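Local atomic coordinates of HIT domain-containing protein (Leishmania major, PDB entry 3KSV), a protein that is of unknown function but binds zinc and belongs to the histidine triad (HIT) family, whose members are typically nucleotide hydrolases or transferases. Residues V28-K33 with I51-A56; N41-G46 with H110-T115. One frame throughout, in Å; residues are numbered along the deposited sequence.

Contact 1: residues V28-K33 with I51-A56; sequences VAETSK and IPKEHA. With ZN (zinc ion), chain B.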
ATOM      1  N   VAL A  28     -14.691   4.439 -10.672  1.00 25.55           N
ATOM      2  CA  VAL A  28     -15.202   4.478  -9.275  1.00 25.36           C
ATOM      3  C   VAL A  28     -14.932   5.845  -8.595  1.00 25.43           C
ATOM      4  O   VAL A  28     -15.687   6.303  -7.723  1.00 26.14           O
ATOM      5  CB  VAL A  28     -14.612   3.288  -8.446  1.00 25.54           C
ATOM      6  CG1 VAL A  28     -14.768   3.491  -6.948  1.00 24.53           C
ATOM      7  CG2 VAL A  28     -15.258   1.974  -8.893  1.00 26.02           C
ATOM      8  N   ALA A  29     -13.860   6.503  -9.012  1.00 25.30           N
ATOM      9  CA  ALA A  29     -13.530   7.839  -8.547  1.00 25.05           C
ATOM     10  C   ALA A  29     -12.431   8.389  -9.447  1.00 25.67           C
ATOM     11  O   ALA A  29     -11.721   7.627 -10.116  1.00 24.89           O
ATOM     12  CB  ALA A  29     -13.081   7.812  -7.104  1.00 24.55           C
ATOM     13  N   GLU A  30     -12.327   9.712  -9.486  1.00 26.57           N
ATOM     14  CA  GLU A  30     -11.321  10.396 -10.282  1.00 27.37           C
ATOM     15  C   GLU A  30     -10.970  11.693  -9.574  1.00 27.30           C
ATOM     16  O   GLU A  30     -11.844  12.402  -9.109  1.00 26.63           O
ATOM     17  CB  GLU A  30     -11.833  10.665 -11.697  1.00 28.21           C
ATOM     18  CG  GLU A  30     -10.807  11.365 -12.604  1.00 30.72           C
ATOM     19  CD  GLU A  30     -11.239  11.518 -14.075  1.00 33.84           C
ATOM     20  OE1 GLU A  30     -12.434  11.310 -14.408  1.00 36.55           O
ATOM     21  OE2 GLU A  30     -10.360  11.873 -14.908  1.00 35.97           O
ATOM     22  N   THR A  31      -9.678  11.956  -9.429  1.00 27.82           N
ATOM     23  CA  THR A  31      -9.209  13.191  -8.823  1.00 28.38           C
ATOM     24  C   THR A  31      -8.298  13.804  -9.859  1.00 28.47           C
ATOM     25  O   THR A  31      -8.154  13.260 -10.955  1.00 28.53           O
ATOM     26  CB  THR A  31      -8.478  12.938  -7.461  1.00 28.48           C
ATOM     27  OG1 THR A  31      -7.313  12.140  -7.671  1.00 29.26           O
ATOM     28  CG2 THR A  31      -9.389  12.212  -6.476  1.00 28.83           C
ATOM     29  N   SER A  32      -7.670  14.927  -9.537  1.00 28.81           N
ATOM     30  CA  SER A  32      -6.769  15.550 -10.500  1.00 28.77           C
ATOM     31  C   SER A  32      -5.634  14.606 -10.933  1.00 28.22           C
ATOM     32  O   SER A  32      -5.313  14.527 -12.121  1.00 28.82           O
ATOM     33  CB  SER A  32      -6.196  16.842  -9.930  1.00 28.82           C
ATOM     34  OG  SER A  32      -5.782  16.646  -8.593  1.00 30.57           O
ATOM     35  N   LYS A  33      -5.053  13.866  -9.993  1.00 27.24           N
ATOM     36  CA  LYS A  33      -3.834  13.095 -10.279  1.00 26.42           C
ATOM     37  C   LYS A  33      -4.000  11.578 -10.260  1.00 25.00           C
ATOM     38  O   LYS A  33      -3.042  10.870 -10.557  1.00 24.23           O
ATOM     39  CB  LYS A  33      -2.716  13.513  -9.306  1.00 26.93           C
ATOM     40  CG  LYS A  33      -2.137  14.900  -9.570  1.00 28.80           C
ATOM     41  CD  LYS A  33      -1.245  14.878 -10.811  1.00 31.89           C
ATOM     42  CE  LYS A  33      -0.623  16.241 -11.121  1.00 34.03           C
ATOM     43  NZ  LYS A  33       0.494  16.125 -12.132  1.00 35.52           N
ATOM     44  N   ILE A  51      -4.946   3.965  -9.082  1.00 22.82           N
ATOM     45  CA  ILE A  51      -3.748   4.224  -9.878  1.00 24.15           C
ATOM     46  C   ILE A  51      -3.482   5.727 -10.055  1.00 24.13           C
ATOM     47  O   ILE A  51      -4.420   6.525 -10.088  1.00 25.14           O
ATOM     48  CB  ILE A  51      -3.839   3.555 -11.278  1.00 24.26           C
ATOM     49  CG1 ILE A  51      -4.842   4.267 -12.153  1.00 26.04           C
ATOM     50  CG2 ILE A  51      -4.227   2.069 -11.163  1.00 25.90           C
ATOM     51  CD1 ILE A  51      -4.675   3.933 -13.618  1.00 27.29           C
ATOM     52  N   PRO A  52      -2.203   6.121 -10.170  1.00 23.60           N
ATOM     53  CA  PRO A  52      -1.940   7.474 -10.614  1.00 23.78           C
ATOM     54  C   PRO A  52      -2.237   7.621 -12.100  1.00 23.82           C
ATOM     55  O   PRO A  52      -2.079   6.670 -12.867  1.00 24.08           O
ATOM     56  CB  PRO A  52      -0.445   7.627 -10.349  1.00 23.66           C
ATOM     57  CG  PRO A  52       0.089   6.272 -10.560  1.00 23.49           C
ATOM     58  CD  PRO A  52      -0.953   5.370  -9.974  1.00 23.66           C
ATOM     59  N   LYS A  53      -2.673   8.802 -12.505  1.00 24.54           N
ATOM     60  CA  LYS A  53      -2.844   9.088 -13.923  1.00 25.54           C
ATOM     61  C   LYS A  53      -1.494   9.088 -14.658  1.00 26.37           C
ATOM     62  O   LYS A  53      -1.414   8.642 -15.800  1.00 26.74           O
ATOM     63  CB  LYS A  53      -3.567  10.421 -14.114  1.00 25.70           C
ATOM     64  CG  LYS A  53      -5.073  10.354 -13.823  1.00 25.61           C
ATOM     65  CD  LYS A  53      -5.677  11.760 -13.725  1.00 27.05           C
ATOM     66  CE  LYS A  53      -7.195  11.759 -13.809  1.00 28.09           C
ATOM     67  NZ  LYS A  53      -7.769  13.091 -13.438  1.00 28.94           N
ATOM     68  N   GLU A  54      -0.441   9.551 -13.990  1.00 27.28           N
ATOM     69  CA  GLU A  54       0.917   9.570 -14.553  1.00 28.51           C
ATOM     70  C   GLU A  54       1.389   8.132 -14.791  1.00 27.79           C
ATOM     71  O   GLU A  54       1.158   7.260 -13.947  1.00 27.21           O
ATOM     72  CB  GLU A  54       1.882  10.286 -13.570  1.00 29.43           C
ATOM     73  CG  GLU A  54       3.342  10.472 -14.063  1.00 32.67           C
ATOM     74  CD  GLU A  54       4.381  10.719 -12.921  1.00 37.12           C
ATOM     75  OE1 GLU A  54       4.006  10.942 -11.723  1.00 38.31           O
ATOM     76  OE2 GLU A  54       5.599  10.674 -13.241  1.00 38.60           O
ATOM     77  N   HIS A  55       2.042   7.875 -15.925  1.00 27.09           N
ATOM     78  CA  HIS A  55       2.668   6.565 -16.142  1.00 26.61           C
ATOM     79  C   HIS A  55       3.984   6.481 -15.364  1.00 26.67           C
ATOM     80  O   HIS A  55       5.056   6.781 -15.898  1.00 26.80           O
ATOM     81  CB  HIS A  55       2.907   6.251 -17.633  1.00 26.56           C
ATOM     82  CG  HIS A  55       3.433   4.865 -17.881  1.00 25.34           C
ATOM     83  ND1 HIS A  55       2.621   3.752 -17.938  1.00 23.15           N
ATOM     84  CD2 HIS A  55       4.699   4.415 -18.059  1.00 25.76           C
ATOM     85  CE1 HIS A  55       3.364   2.679 -18.142  1.00 24.82           C
ATOM     86  NE2 HIS A  55       4.627   3.053 -18.227  1.00 25.44           N
ATOM     87  N   ALA A  56       3.888   6.084 -14.099  1.00 26.51           N
ATOM     88  CA  ALA A  56       5.062   5.715 -13.291  1.00 26.46           C
ATOM     89  C   ALA A  56       5.083   4.198 -13.236  1.00 26.63           C
ATOM     90  O   ALA A  56       4.083   3.585 -12.890  1.00 26.74           O
ATOM     91  CB  ALA A  56       4.952   6.288 -11.903  1.00 26.18           C
TER
HETATM   92 ZN    ZN B 201       0.718   3.193 -17.956  1.00 44.70          ZN
HETATM   93  O   HOH W   1      -0.567  11.140 -11.492  1.00 22.20           O
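The imidazole of His55 presents ND1 to the zinc ion at 2.0 Å, with CG and CE1 flanking the bond, while the ring of His106, its fellow ligand, meets it at a steep angle; Cys13 and Cys16 complete the site. The other flat group, the Glu30 carboxylate, sits at the end of an extended chain that crosses the Lys53 chain at about a right angle, and offers OE2 to Lys53 NZ. The puckered ring of Pro52 rests against Leu62, Val70 and Val107.

Lys53 carries most of the contact. Its CG lies beside its own backbone N, anti to the carbonyl carbon, and the extended chain beyond runs alongside the Ser32-Lys33 backbone until NZ is gripped by three oxygens. Lys53 NZ donates to Thr31 O at a tight 2.5 Å, approaching in the carbonyl plane at 158°. Weaker are the bond from NZ to Ser32 O at 3.1 Å and the salt bridge from NZ to Glu30 OE2 at 3.2 Å. In the antiparallel HIT sheet, strands 27-30 and 48-52 flank strand 34-38, so the contact spans the turn entering that middle strand; Val28 and Ala29 opposite Ala36 form a classic beta bulge.

At the other end of the lysine, Lys53 N donates to Lys33 O at 2.9 Å. The N-H...O angle is almost straight (172°), yet the donor stands 37° above the carbonyl plane. Lys33 O also accepts a hydrogen bond from a water at 2.7 Å, and that water accepts one from Glu54 N; Pro52 CA adds a C-H contact. Asp69 of helix 64-82 accepts from Thr31 OG1 and Lys33 N, anchoring the turn, and the chain reaches the metal through an inverse gamma turn centred on His55.

Contact 2: residues N41-G46 with H110-T115; sequences NPLSRG and HIIPKT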
ATOM      1  N   ASN A  41     -10.247  -8.929 -12.825  1.00 25.11           N
ATOM      2  CA  ASN A  41      -9.680 -10.237 -12.444  1.00 25.90           C
ATOM      3  C   ASN A  41      -9.438 -10.277 -10.940  1.00 25.37           C
ATOM      4  O   ASN A  41      -8.282 -10.360 -10.501  1.00 25.56           O
ATOM      5  CB  ASN A  41      -8.342 -10.493 -13.152  1.00 26.35           C
ATOM      6  CG  ASN A  41      -8.481 -10.646 -14.649  1.00 28.94           C
ATOM      7  OD1 ASN A  41      -7.755  -9.997 -15.414  1.00 31.82           O
ATOM      8  ND2 ASN A  41      -9.398 -11.512 -15.081  1.00 30.46           N
ATOM      9  N   PRO A  42     -10.518 -10.193 -10.144  1.00 24.86           N
ATOM     10  CA  PRO A  42     -10.423 -10.023  -8.696  1.00 24.75           C
ATOM     11  C   PRO A  42     -10.007 -11.285  -7.955  1.00 24.69           C
ATOM     12  O   PRO A  42     -10.286 -12.378  -8.432  1.00 25.38           O
ATOM     13  CB  PRO A  42     -11.861  -9.683  -8.311  1.00 24.73           C
ATOM     14  CG  PRO A  42     -12.681 -10.429  -9.279  1.00 24.82           C
ATOM     15  CD  PRO A  42     -11.926 -10.337 -10.571  1.00 24.57           C
ATOM     16  N   LEU A  43      -9.392 -11.127  -6.779  1.00 24.55           N
ATOM     17  CA  LEU A  43      -9.122 -12.240  -5.864  1.00 23.96           C
ATOM     18  C   LEU A  43     -10.300 -12.493  -4.937  1.00 24.22           C
ATOM     19  O   LEU A  43     -10.392 -13.548  -4.305  1.00 23.73           O
ATOM     20  CB  LEU A  43      -7.911 -11.941  -4.991  1.00 23.90           C
ATOM     21  CG  LEU A  43      -6.555 -11.722  -5.650  1.00 23.09           C
ATOM     22  CD1 LEU A  43      -5.550 -11.548  -4.539  1.00 20.81           C
ATOM     23  CD2 LEU A  43      -6.160 -12.847  -6.590  1.00 21.08           C
ATOM     24  N   SER A  44     -11.174 -11.496  -4.845  1.00 24.53           N
ATOM     25  CA  SER A  44     -12.359 -11.548  -4.004  1.00 25.08           C
ATOM     26  C   SER A  44     -13.347 -10.524  -4.548  1.00 25.04           C
ATOM     27  O   SER A  44     -12.975  -9.621  -5.303  1.00 24.94           O
ATOM     28  CB  SER A  44     -11.994 -11.212  -2.564  1.00 25.13           C
ATOM     29  OG  SER A  44     -11.412  -9.923  -2.504  1.00 25.44           O
ATOM     30  N   ARG A  45     -14.607 -10.682  -4.180  1.00 25.06           N
ATOM     31  CA  ARG A  45     -15.665  -9.763  -4.578  1.00 24.80           C
ATOM     32  C   ARG A  45     -15.414  -8.360  -3.990  1.00 23.96           C
ATOM     33  O   ARG A  45     -15.190  -8.226  -2.790  1.00 23.88           O
ATOM     34  CB  ARG A  45     -17.011 -10.350  -4.107  1.00 25.47           C
ATOM     35  CG  ARG A  45     -18.238  -9.492  -4.334  1.00 26.73           C
ATOM     36  CD  ARG A  45     -18.613  -9.352  -5.786  1.00 27.56           C
ATOM     37  NE  ARG A  45     -19.649  -8.327  -5.912  1.00 28.61           N
ATOM     38  CZ  ARG A  45     -20.966  -8.512  -5.752  1.00 28.18           C
ATOM     39  NH1 ARG A  45     -21.490  -9.718  -5.495  1.00 28.10           N
ATOM     40  NH2 ARG A  45     -21.778  -7.464  -5.888  1.00 26.92           N
ATOM     41  N   GLY A  46     -15.423  -7.330  -4.846  1.00 23.30           N
ATOM     42  CA  GLY A  46     -15.189  -5.927  -4.427  1.00 22.77           C
ATOM     43  C   GLY A  46     -13.742  -5.435  -4.499  1.00 21.91           C
ATOM     44  O   GLY A  46     -13.439  -4.323  -4.073  1.00 21.75           O
ATOM     45  N   HIS A 110      -3.787  -2.325  -5.189  1.00 18.03           N
ATOM     46  CA  HIS A 110      -4.924  -3.209  -5.030  1.00 17.59           C
ATOM     47  C   HIS A 110      -5.517  -2.935  -3.637  1.00 17.66           C
ATOM     48  O   HIS A 110      -4.751  -2.825  -2.654  1.00 16.83           O
ATOM     49  CB  HIS A 110      -4.457  -4.668  -5.070  1.00 18.18           C
ATOM     50  CG  HIS A 110      -3.761  -5.081  -6.339  1.00 17.57           C
ATOM     51  ND1 HIS A 110      -4.417  -5.706  -7.373  1.00 18.55           N
ATOM     52  CD2 HIS A 110      -2.451  -5.038  -6.698  1.00 19.89           C
ATOM     53  CE1 HIS A 110      -3.549  -6.000  -8.325  1.00 18.98           C
ATOM     54  NE2 HIS A 110      -2.348  -5.602  -7.942  1.00 16.41           N
ATOM     55  N   ILE A 111      -6.851  -2.824  -3.552  1.00 17.33           N
ATOM     56  CA  ILE A 111      -7.572  -2.903  -2.264  1.00 16.96           C
ATOM     57  C   ILE A 111      -8.456  -4.133  -2.316  1.00 16.43           C
ATOM     58  O   ILE A 111      -9.438  -4.154  -3.060  1.00 16.93           O
ATOM     59  CB  ILE A 111      -8.399  -1.640  -1.904  1.00 17.92           C
ATOM     60  CG1 ILE A 111      -7.615  -0.335  -2.179  1.00 18.26           C
ATOM     61  CG2 ILE A 111      -8.796  -1.680  -0.387  1.00 13.82           C
ATOM     62  CD1 ILE A 111      -7.443   0.001  -3.659  1.00 23.87           C
ATOM     63  N   ILE A 112      -8.085  -5.174  -1.558  1.00 16.13           N
ATOM     64  CA  ILE A 112      -8.633  -6.528  -1.748  1.00 16.10           C
ATOM     65  C   ILE A 112      -9.406  -6.958  -0.506  1.00 16.31           C
ATOM     66  O   ILE A 112      -8.786  -7.188   0.537  1.00 16.16           O
ATOM     67  CB  ILE A 112      -7.519  -7.577  -2.007  1.00 16.09           C
ATOM     68  CG1 ILE A 112      -6.562  -7.147  -3.130  1.00 16.76           C
ATOM     69  CG2 ILE A 112      -8.123  -8.907  -2.400  1.00 15.71           C
ATOM     70  CD1 ILE A 112      -5.218  -7.810  -3.051  1.00 16.30           C
ATOM     71  N   PRO A 113     -10.761  -7.065  -0.595  1.00 17.16           N
ATOM     72  CA  PRO A 113     -11.580  -7.537   0.527  1.00 17.63           C
ATOM     73  C   PRO A 113     -11.157  -8.921   0.972  1.00 18.65           C
ATOM     74  O   PRO A 113     -10.840  -9.768   0.128  1.00 18.15           O
ATOM     75  CB  PRO A 113     -12.992  -7.598  -0.059  1.00 18.06           C
ATOM     76  CG  PRO A 113     -12.969  -6.569  -1.158  1.00 18.23           C
ATOM     77  CD  PRO A 113     -11.594  -6.598  -1.718  1.00 17.13           C
ATOM     78  N   LYS A 114     -11.114  -9.125   2.284  1.00 19.57           N
ATOM     79  CA  LYS A 114     -10.797 -10.424   2.863  1.00 20.64           C
ATOM     80  C   LYS A 114     -12.038 -10.867   3.596  1.00 21.61           C
ATOM     81  O   LYS A 114     -12.250 -10.578   4.779  1.00 21.09           O
ATOM     82  CB  LYS A 114      -9.583 -10.359   3.811  1.00 20.50           C
ATOM     83  CG  LYS A 114      -9.087 -11.742   4.286  1.00 20.97           C
ATOM     84  CD  LYS A 114      -8.441 -12.508   3.128  1.00 21.63           C
ATOM     85  CE  LYS A 114      -7.770 -13.801   3.527  1.00 21.98           C
ATOM     86  NZ  LYS A 114      -6.834 -13.604   4.652  1.00 24.51           N
ATOM     87  N   THR A 115     -12.874 -11.566   2.856  1.00 23.47           N
ATOM     88  CA  THR A 115     -14.159 -11.987   3.354  1.00 25.15           C
ATOM     89  C   THR A 115     -13.976 -13.305   4.092  1.00 25.86           C
ATOM     90  O   THR A 115     -14.738 -13.632   4.981  1.00 26.53           O
ATOM     91  CB  THR A 115     -15.217 -12.039   2.196  1.00 25.08           C
ATOM     92  OG1 THR A 115     -16.218 -13.000   2.505  1.00 28.04           O
ATOM     93  CG2 THR A 115     -14.597 -12.378   0.818  1.00 24.96           C
TER
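Ser44 and Pro113 point their side chains at each other's segments and meet where the loop crosses the strand, the touching parts, 43-46 and 111-115, running 95° apart. The hydroxyl of Ser44 lies between its own N and carbonyl carbon, the crowded position, which aims OG at the main chain of Pro113. There Ser44 OG donates to Pro113 O at 2.7 Å, in the carbonyl plane and on a lone pair, with a C=O...donor angle of 131°. This buried hydroxyl is thereby satisfied, although carbon lies close to it too: Ser44 OG is 3.4 Å from Ile112 CG2.

Beyond the serine, the Pro113 ring bears on the loop backbone as well as on the serine hydroxyl: its CG lies 3.2 Å from Arg45 O and 3.6 Å from Gly46 C, its CD 3.4 Å from Ser44 OG. Gly46 adopts a positive phi (92°), a backbone shape that suits glycine, as the loop turns past the ring. Next to this pair, Leu43 and Ile112 cross obliquely. Leu43 CB meets the Ile112 CG2 branch at 4.0 Å, and their CD1 methyls touch tip to tip.

Arg45 leads its guanidinium away, to a salt bridge with Asp138 of the second subunit, and Gly46 O accepts from Tyr142 of that subunit. His110, of the predicted histidine triad motif, opens the strand segment and pairs through ND1 with His47 NE2. The loop, which joins strands 34-38 and 48-52, thus packs across the end of strand 109-114, whose neighbours are strands 48-52 and 89-96, while helix 64-82 meets Ile111 and Pro113 through Val81.

Contacts 1 and 2 interleave along the chain: 28-33, then 41-46, 51-56 and finally 110-115. Their centres are 20 Å apart and their nearest atoms about 7 Å, so they do not touch, but both are tied to one five-stranded antiparallel sheet, in which strands 48-52 and 109-114 are neighbours. Helix 64-82 also reaches both. Contact 1 is a surface contact leading to the zinc site, whereas contact 2 is buried, and its strand segment starts at His110, the last residue of the predicted histidine triad motif. His106, shared by the motif and the metal site, relates the two regions. Both contacts also meet the second subunit, contact 2 far more extensively, placing it at the dimer interface.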